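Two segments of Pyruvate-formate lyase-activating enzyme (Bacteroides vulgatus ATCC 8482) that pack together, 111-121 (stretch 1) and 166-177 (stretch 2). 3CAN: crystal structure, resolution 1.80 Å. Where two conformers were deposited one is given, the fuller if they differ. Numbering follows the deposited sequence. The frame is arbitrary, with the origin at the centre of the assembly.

Stretch 1 (111-121) NIKLSAEFLAS
Stretch 2 (166-177) QCIQILTDYGLK

Two helices lie side by side and run in roughly the same direction: their axes cross at -29° and approach to 9.2 Å. Stretch 1 is helical, and so is stretch 2 as far as Asp 173; both helices begin earlier in the chain. Register is set by CA-CA distances of 6.6 Å for Ile 112 and Cys 167, 6.6 Å for Lys 113 and Ile 170, and 5.5 Å for Ala 116 and Leu 171, so the backbones come close where alanine offers only a methyl.

Past exposed Gln 166, Cys 167 (chi1 m) is the first to touch the partner, its small, polarizable SG lying 3.8 Å from CG1 of Ile 112 (m, m), a buried residue pointing toward stretch 2. Ile 168 points away and Gln 169 is out of reach; NE2 of Gln 169 (t, p) donates to OD1 of Asp 173 at 2.7 Å, tying one helical turn together. Ile 170 (m, t) points toward the first helix. Its CG2 meets CG2 of Ile 112 at 3.9 Å and CG of Lys 113 at 3.7 Å, where the aliphatic part of the lysine (m, t, t, t) supplies apolar surface. Leu 171 (m, t) leaves its backbone sideways, yet its end comes nearer, placing CD2 3.7 Å from CB of Ala 116.

Tyr 174 (phi/psi -90/8; chi1 m, chi2 94°) leaves helical geometry and is the residue most covered by the partner. Its CD1 lies 3.4 Å from CB of Ala 116, its CB 4.3 Å from CB of Ala 120, and N of Glu 117 sits over one ring face. Its OH reaches OE2 of exposed Glu 117 (m, t) at 2.6 Å, a weak hydrogen bond. Gly 175 follows at phi/psi 83/21, a positive phi that favours glycine. The chain then extends at buried Leu 176 (-104/155; m, t), whose CD1 lies 4.0 Å from CB of Ala 116 and 4.0 Å from CB of Leu 119, closing the apolar seam.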

ATOM      1  N   ASN A 111      14.090  13.752  14.642  1.00 17.43           N
ATOM      2  CA  ASN A 111      12.882  13.830  13.819  1.00 17.46           C
ATOM      3  C   ASN A 111      11.764  12.932  14.312  1.00 17.14           C
ATOM      4  O   ASN A 111      10.592  13.325  14.323  1.00 16.71           O
ATOM      5  CB  ASN A 111      13.156  13.475  12.367  1.00 17.77           C
ATOM      6  CG  ASN A 111      11.928  13.641  11.516  1.00 16.99           C
ATOM      7  OD1 ASN A 111      11.399  14.749  11.406  1.00 17.03           O
ATOM      8  ND2 ASN A 111      11.438  12.529  10.930  1.00 17.25           N
ATOM      9  N   ILE A 112      12.116  11.717  14.710  1.00 17.40           N
ATOM     10  CA  ILE A 112      11.112  10.762  15.157  1.00 16.82           C
ATOM     11  C   ILE A 112      10.511  11.199  16.484  1.00 16.29           C
ATOM     12  O   ILE A 112       9.303  11.087  16.679  1.00 15.73           O
ATOM     13  CB  ILE A 112      11.678   9.327  15.217  1.00 17.02           C
ATOM     14  CG1 ILE A 112      12.173   8.900  13.821  1.00 17.55           C
ATOM     15  CG2 ILE A 112      10.640   8.348  15.745  1.00 17.96           C
ATOM     16  CD1 ILE A 112      11.111   8.928  12.713  1.00 17.31           C
ATOM     17  N   LYS A 113      11.333  11.731  17.391  1.00 15.95           N
ATOM     18  CA  LYS A 113      10.804  12.281  18.642  1.00 15.82           C
ATOM     19  C   LYS A 113       9.897  13.491  18.404  1.00 15.33           C
ATOM     20  O   LYS A 113       8.822  13.581  19.001  1.00 14.26           O
ATOM     21  CB  LYS A 113      11.920  12.623  19.643  1.00 16.28           C
ATOM     22  CG  LYS A 113      12.589  11.381  20.264  1.00 17.25           C
ATOM     23  CD  LYS A 113      13.658  11.768  21.259  1.00 17.77           C
ATOM     24  CE  LYS A 113      14.190  10.541  21.955  1.00 19.77           C
ATOM     25  NZ  LYS A 113      15.280  10.887  22.923  1.00 21.49           N
ATOM     26  N   LEU A 114      10.297  14.402  17.522  1.00 14.65           N
ATOM     27  CA  LEU A 114       9.461  15.577  17.223  1.00 14.88           C
ATOM     28  C   LEU A 114       8.136  15.124  16.617  1.00 14.74           C
ATOM     29  O   LEU A 114       7.079  15.669  16.928  1.00 14.79           O
ATOM     30  CB  LEU A 114      10.190  16.527  16.272  1.00 14.87           C
ATOM     31  CG  LEU A 114      11.376  17.274  16.890  1.00 14.87           C
ATOM     32  CD1 LEU A 114      12.091  18.060  15.775  1.00 16.70           C
ATOM     33  CD2 LEU A 114      10.944  18.183  18.067  1.00 13.60           C
ATOM     34  N   SER A 115       8.209  14.111  15.753  1.00 14.91           N
ATOM     35  CA  SER A 115       7.020  13.523  15.139  1.00 14.83           C
ATOM     36  C   SER A 115       6.090  12.933  16.200  1.00 14.57           C
ATOM     37  O   SER A 115       4.880  13.170  16.188  1.00 14.36           O
ATOM     38  CB  SER A 115       7.418  12.433  14.130  1.00 15.28           C
ATOM     39  OG  SER A 115       8.174  12.951  13.040  1.00 15.60           O
ATOM     40  N   ALA A 116       6.665  12.174  17.126  1.00 14.76           N
ATOM     41  CA  ALA A 116       5.903  11.549  18.201  1.00 14.98           C
ATOM     42  C   ALA A 116       5.244  12.600  19.099  1.00 14.44           C
ATOM     43  O   ALA A 116       4.088  12.472  19.479  1.00 14.09           O
ATOM     44  CB  ALA A 116       6.814  10.637  19.023  1.00 15.48           C
ATOM     45  N   GLU A 117       5.992  13.643  19.436  1.00 14.41           N
ATOM     46  CA  GLU A 117       5.487  14.709  20.286  1.00 14.37           C
ATOM     47  C   GLU A 117       4.340  15.459  19.642  1.00 14.16           C
ATOM     48  O   GLU A 117       3.360  15.787  20.309  1.00 14.67           O
ATOM     49  CB  GLU A 117       6.621  15.659  20.660  1.00 14.06           C
ATOM     50  CG  GLU A 117       7.611  15.021  21.609  1.00 14.13           C
ATOM     51  CD  GLU A 117       8.874  15.812  21.881  1.00 14.60           C
ATOM     52  OE1 GLU A 117       9.013  16.987  21.456  1.00 13.76           O
ATOM     53  OE2 GLU A 117       9.749  15.243  22.587  1.00 13.86           O
ATOM     54  N   PHE A 118       4.439  15.696  18.341  1.00 14.43           N
ATOM     55  CA  PHE A 118       3.358  16.334  17.605  1.00 13.97           C
ATOM     56  C   PHE A 118       2.104  15.449  17.641  1.00 14.17           C
ATOM     57  O   PHE A 118       1.034  15.877  18.072  1.00 14.36           O
ATOM     58  CB  PHE A 118       3.821  16.622  16.186  1.00 14.28           C
ATOM     59  CG  PHE A 118       2.723  17.015  15.261  1.00 13.02           C
ATOM     60  CD1 PHE A 118       2.082  18.228  15.388  1.00 14.30           C
ATOM     61  CD2 PHE A 118       2.333  16.161  14.244  1.00 14.17           C
ATOM     62  CE1 PHE A 118       1.068  18.583  14.524  1.00 14.83           C
ATOM     63  CE2 PHE A 118       1.327  16.500  13.382  1.00 13.88           C
ATOM     64  CZ  PHE A 118       0.668  17.710  13.530  1.00 14.68           C
ATOM     65  N   LEU A 119       2.264  14.200  17.237  1.00 14.33           N
ATOM     66  CA  LEU A 119       1.129  13.287  17.133  1.00 14.27           C
ATOM     67  C   LEU A 119       0.492  12.998  18.488  1.00 14.47           C
ATOM     68  O   LEU A 119      -0.746  12.959  18.616  1.00 14.71           O
ATOM     69  CB  LEU A 119       1.556  11.991  16.425  1.00 13.78           C
ATOM     70  CG  LEU A 119       1.982  12.141  14.953  1.00 13.75           C
ATOM     71  CD1 LEU A 119       2.570  10.839  14.435  1.00 13.78           C
ATOM     72  CD2 LEU A 119       0.806  12.597  14.073  1.00 14.22           C
ATOM     73  N   ALA A 120       1.328  12.780  19.504  1.00 14.43           N
ATOM     74  CA  ALA A 120       0.838  12.458  20.846  1.00 15.36           C
ATOM     75  C   ALA A 120      -0.002  13.593  21.438  1.00 15.66           C
ATOM     76  O   ALA A 120      -0.918  13.367  22.226  1.00 15.64           O
ATOM     77  CB  ALA A 120       2.018  12.145  21.759  1.00 15.50           C
ATOM     78  N   SER A 121       0.308  14.817  21.039  1.00 16.09           N
ATOM     79  CA  SER A 121      -0.374  16.007  21.546  1.00 17.09           C
ATOM     80  C   SER A 121      -1.762  16.215  20.951  1.00 17.01           C
ATOM     81  O   SER A 121      -2.547  17.000  21.474  1.00 16.59           O
ATOM     82  CB  SER A 121       0.500  17.248  21.301  1.00 17.42           C
ATOM     83  OG  SER A 121       0.500  17.636  19.941  1.00 20.23           O
ATOM     84  N   GLN A 166      14.330   1.059  17.084  1.00 28.00           N
ATOM     85  CA  GLN A 166      14.480   2.249  17.910  1.00 28.17           C
ATOM     86  C   GLN A 166      13.373   3.253  17.595  1.00 27.08           C
ATOM     87  O   GLN A 166      12.823   3.862  18.503  1.00 27.02           O
ATOM     88  CB  GLN A 166      15.876   2.865  17.737  1.00 28.50           C
ATOM     89  CG  GLN A 166      16.975   2.051  18.446  1.00 30.12           C
ATOM     90  CD  GLN A 166      18.401   2.422  18.019  1.00 30.86           C
ATOM     91  OE1 GLN A 166      18.608   3.092  17.003  1.00 36.47           O
ATOM     92  NE2 GLN A 166      19.388   1.980  18.798  1.00 33.57           N
ATOM     93  N   CYS A 167      13.023   3.395  16.318  1.00 26.21           N
ATOM     94  CA  CYS A 167      11.940   4.310  15.926  1.00 26.11           C
ATOM     95  C   CYS A 167      10.586   3.830  16.455  1.00 24.67           C
ATOM     96  O   CYS A 167       9.773   4.612  16.943  1.00 23.72           O
ATOM     97  CB  CYS A 167      11.893   4.466  14.410  1.00 26.24           C
ATOM     98  SG  CYS A 167      13.332   5.321  13.728  1.00 26.94           S
ATOM     99  N   ILE A 168      10.347   2.530  16.351  1.00 23.88           N
ATOM    100  CA  ILE A 168       9.137   1.953  16.906  1.00 23.08           C
ATOM    101  C   ILE A 168       9.065   2.182  18.413  1.00 22.74           C
ATOM    102  O   ILE A 168       8.001   2.518  18.940  1.00 22.66           O
ATOM    103  CB  ILE A 168       9.045   0.443  16.596  1.00 23.26           C
ATOM    104  CG1 ILE A 168       8.871   0.220  15.086  1.00 23.14           C
ATOM    105  CG2 ILE A 168       7.908  -0.199  17.384  1.00 24.09           C
ATOM    106  CD1 ILE A 168       7.540   0.712  14.502  1.00 25.05           C
ATOM    107  N   GLN A 169      10.186   1.993  19.107  1.00 22.66           N
ATOM    108  CA  GLN A 169      10.220   2.183  20.552  1.00 22.21           C
ATOM    109  C   GLN A 169       9.891   3.620  20.947  1.00 21.45           C
ATOM    110  O   GLN A 169       9.143   3.845  21.893  1.00 21.15           O
ATOM    111  CB  GLN A 169      11.580   1.797  21.139  1.00 22.89           C
ATOM    112  CG  GLN A 169      11.602   1.756  22.661  1.00 24.12           C
ATOM    113  CD  GLN A 169      10.631   0.720  23.214  1.00 28.09           C
ATOM    114  OE1 GLN A 169      10.727  -0.463  22.895  1.00 29.95           O
ATOM    115  NE2 GLN A 169       9.682   1.166  24.024  1.00 29.97           N
ATOM    116  N   ILE A 170      10.474   4.582  20.239  1.00 20.96           N
ATOM    117  CA  ILE A 170      10.217   6.001  20.503  0.50 20.84           C
ATOM    118  C   ILE A 170       8.720   6.291  20.414  1.00 20.93           C
ATOM    119  O   ILE A 170       8.118   6.861  21.321  1.00 19.96           O
ATOM    120  CB  ILE A 170      10.981   6.908  19.506  0.50 20.82           C
ATOM    121  CG1 ILE A 170      12.490   6.858  19.782  0.50 20.99           C
ATOM    122  CG2 ILE A 170      10.487   8.356  19.597  0.50 20.89           C
ATOM    123  CD1 ILE A 170      13.347   7.313  18.610  0.50 20.69           C
ATOM    124  N   LEU A 171       8.109   5.891  19.306  1.00 20.71           N
ATOM    125  CA  LEU A 171       6.694   6.157  19.111  1.00 21.15           C
ATOM    126  C   LEU A 171       5.843   5.482  20.204  1.00 21.29           C
ATOM    127  O   LEU A 171       4.919   6.097  20.746  1.00 20.63           O
ATOM    128  CB  LEU A 171       6.275   5.719  17.701  1.00 21.15           C
ATOM    129  CG  LEU A 171       6.883   6.550  16.571  1.00 20.95           C
ATOM    130  CD1 LEU A 171       6.763   5.823  15.217  1.00 22.21           C
ATOM    131  CD2 LEU A 171       6.249   7.956  16.527  1.00 20.75           C
ATOM    132  N   THR A 172       6.189   4.239  20.534  1.00 21.94           N
ATOM    133  CA  THR A 172       5.524   3.487  21.588  1.00 22.45           C
ATOM    134  C   THR A 172       5.677   4.189  22.938  1.00 22.98           C
ATOM    135  O   THR A 172       4.715   4.280  23.701  1.00 22.98           O
ATOM    136  CB  THR A 172       6.072   2.040  21.667  1.00 22.86           C
ATOM    137  OG1 THR A 172       5.944   1.401  20.382  1.00 23.52           O
ATOM    138  CG2 THR A 172       5.318   1.230  22.706  1.00 22.80           C
ATOM    139  N   ASP A 173       6.881   4.692  23.220  1.00 23.14           N
ATOM    140  CA  ASP A 173       7.150   5.416  24.466  1.00 23.06           C
ATOM    141  C   ASP A 173       6.273   6.658  24.648  1.00 22.81           C
ATOM    142  O   ASP A 173       5.980   7.040  25.779  1.00 22.50           O
ATOM    143  CB  ASP A 173       8.632   5.823  24.554  1.00 24.22           C
ATOM    144  CG  ASP A 173       9.568   4.644  24.834  1.00 26.07           C
ATOM    145  OD1 ASP A 173       9.106   3.553  25.235  1.00 28.33           O
ATOM    146  OD2 ASP A 173      10.793   4.819  24.643  1.00 29.92           O
ATOM    147  N   TYR A 174       5.860   7.281  23.539  1.00 21.75           N
ATOM    148  CA  TYR A 174       4.977   8.452  23.570  1.00 21.26           C
ATOM    149  C   TYR A 174       3.496   8.073  23.527  1.00 21.44           C
ATOM    150  O   TYR A 174       2.624   8.942  23.401  1.00 21.37           O
ATOM    151  CB  TYR A 174       5.315   9.403  22.412  1.00 20.81           C
ATOM    152  CG  TYR A 174       6.516  10.277  22.667  1.00 19.64           C
ATOM    153  CD1 TYR A 174       7.779   9.903  22.236  1.00 20.62           C
ATOM    154  CD2 TYR A 174       6.381  11.507  23.314  1.00 20.84           C
ATOM    155  CE1 TYR A 174       8.893  10.710  22.466  1.00 20.26           C
ATOM    156  CE2 TYR A 174       7.484  12.316  23.551  1.00 20.57           C
ATOM    157  CZ  TYR A 174       8.739  11.921  23.112  1.00 20.39           C
ATOM    158  OH  TYR A 174       9.843  12.735  23.326  1.00 18.33           O
ATOM    159  N   GLY A 175       3.208   6.779  23.635  1.00 20.76           N
ATOM    160  CA  GLY A 175       1.834   6.296  23.713  1.00 20.71           C
ATOM    161  C   GLY A 175       1.127   6.137  22.384  1.00 19.89           C
ATOM    162  O   GLY A 175      -0.100   6.049  22.345  1.00 19.85           O
ATOM    163  N   LEU A 176       1.907   6.031  21.313  1.00 19.42           N
ATOM    164  CA  LEU A 176       1.381   5.887  19.968  1.00 19.72           C
ATOM    165  C   LEU A 176       1.514   4.441  19.482  1.00 19.99           C
ATOM    166  O   LEU A 176       2.359   3.677  19.969  1.00 20.49           O
ATOM    167  CB  LEU A 176       2.113   6.837  19.023  1.00 19.29           C
ATOM    168  CG  LEU A 176       1.982   8.324  19.356  1.00 19.48           C
ATOM    169  CD1 LEU A 176       3.124   9.114  18.704  1.00 19.62           C
ATOM    170  CD2 LEU A 176       0.618   8.869  18.928  1.00 19.43           C
ATOM    171  N   LYS A 177       0.652   4.074  18.545  1.00 19.71           N
ATOM    172  CA  LYS A 177       0.645   2.743  17.943  1.00 20.48           C
ATOM    173  C   LYS A 177       1.417   2.796  16.636  1.00 20.26           C
ATOM    174  O   LYS A 177       1.064   3.550  15.727  1.00 19.71           O
ATOM    175  CB  LYS A 177      -0.787   2.293  17.655  1.00 20.87           C
ATOM    176  CG  LYS A 177      -1.700   2.240  18.865  1.00 22.61           C
ATOM    177  CD  LYS A 177      -3.116   1.873  18.454  1.00 23.17           C
ATOM    178  CE  LYS A 177      -4.040   1.815  19.658  1.00 24.85           C
ATOM    179  NZ  LYS A 177      -5.480   1.754  19.266  1.00 26.62           N
TER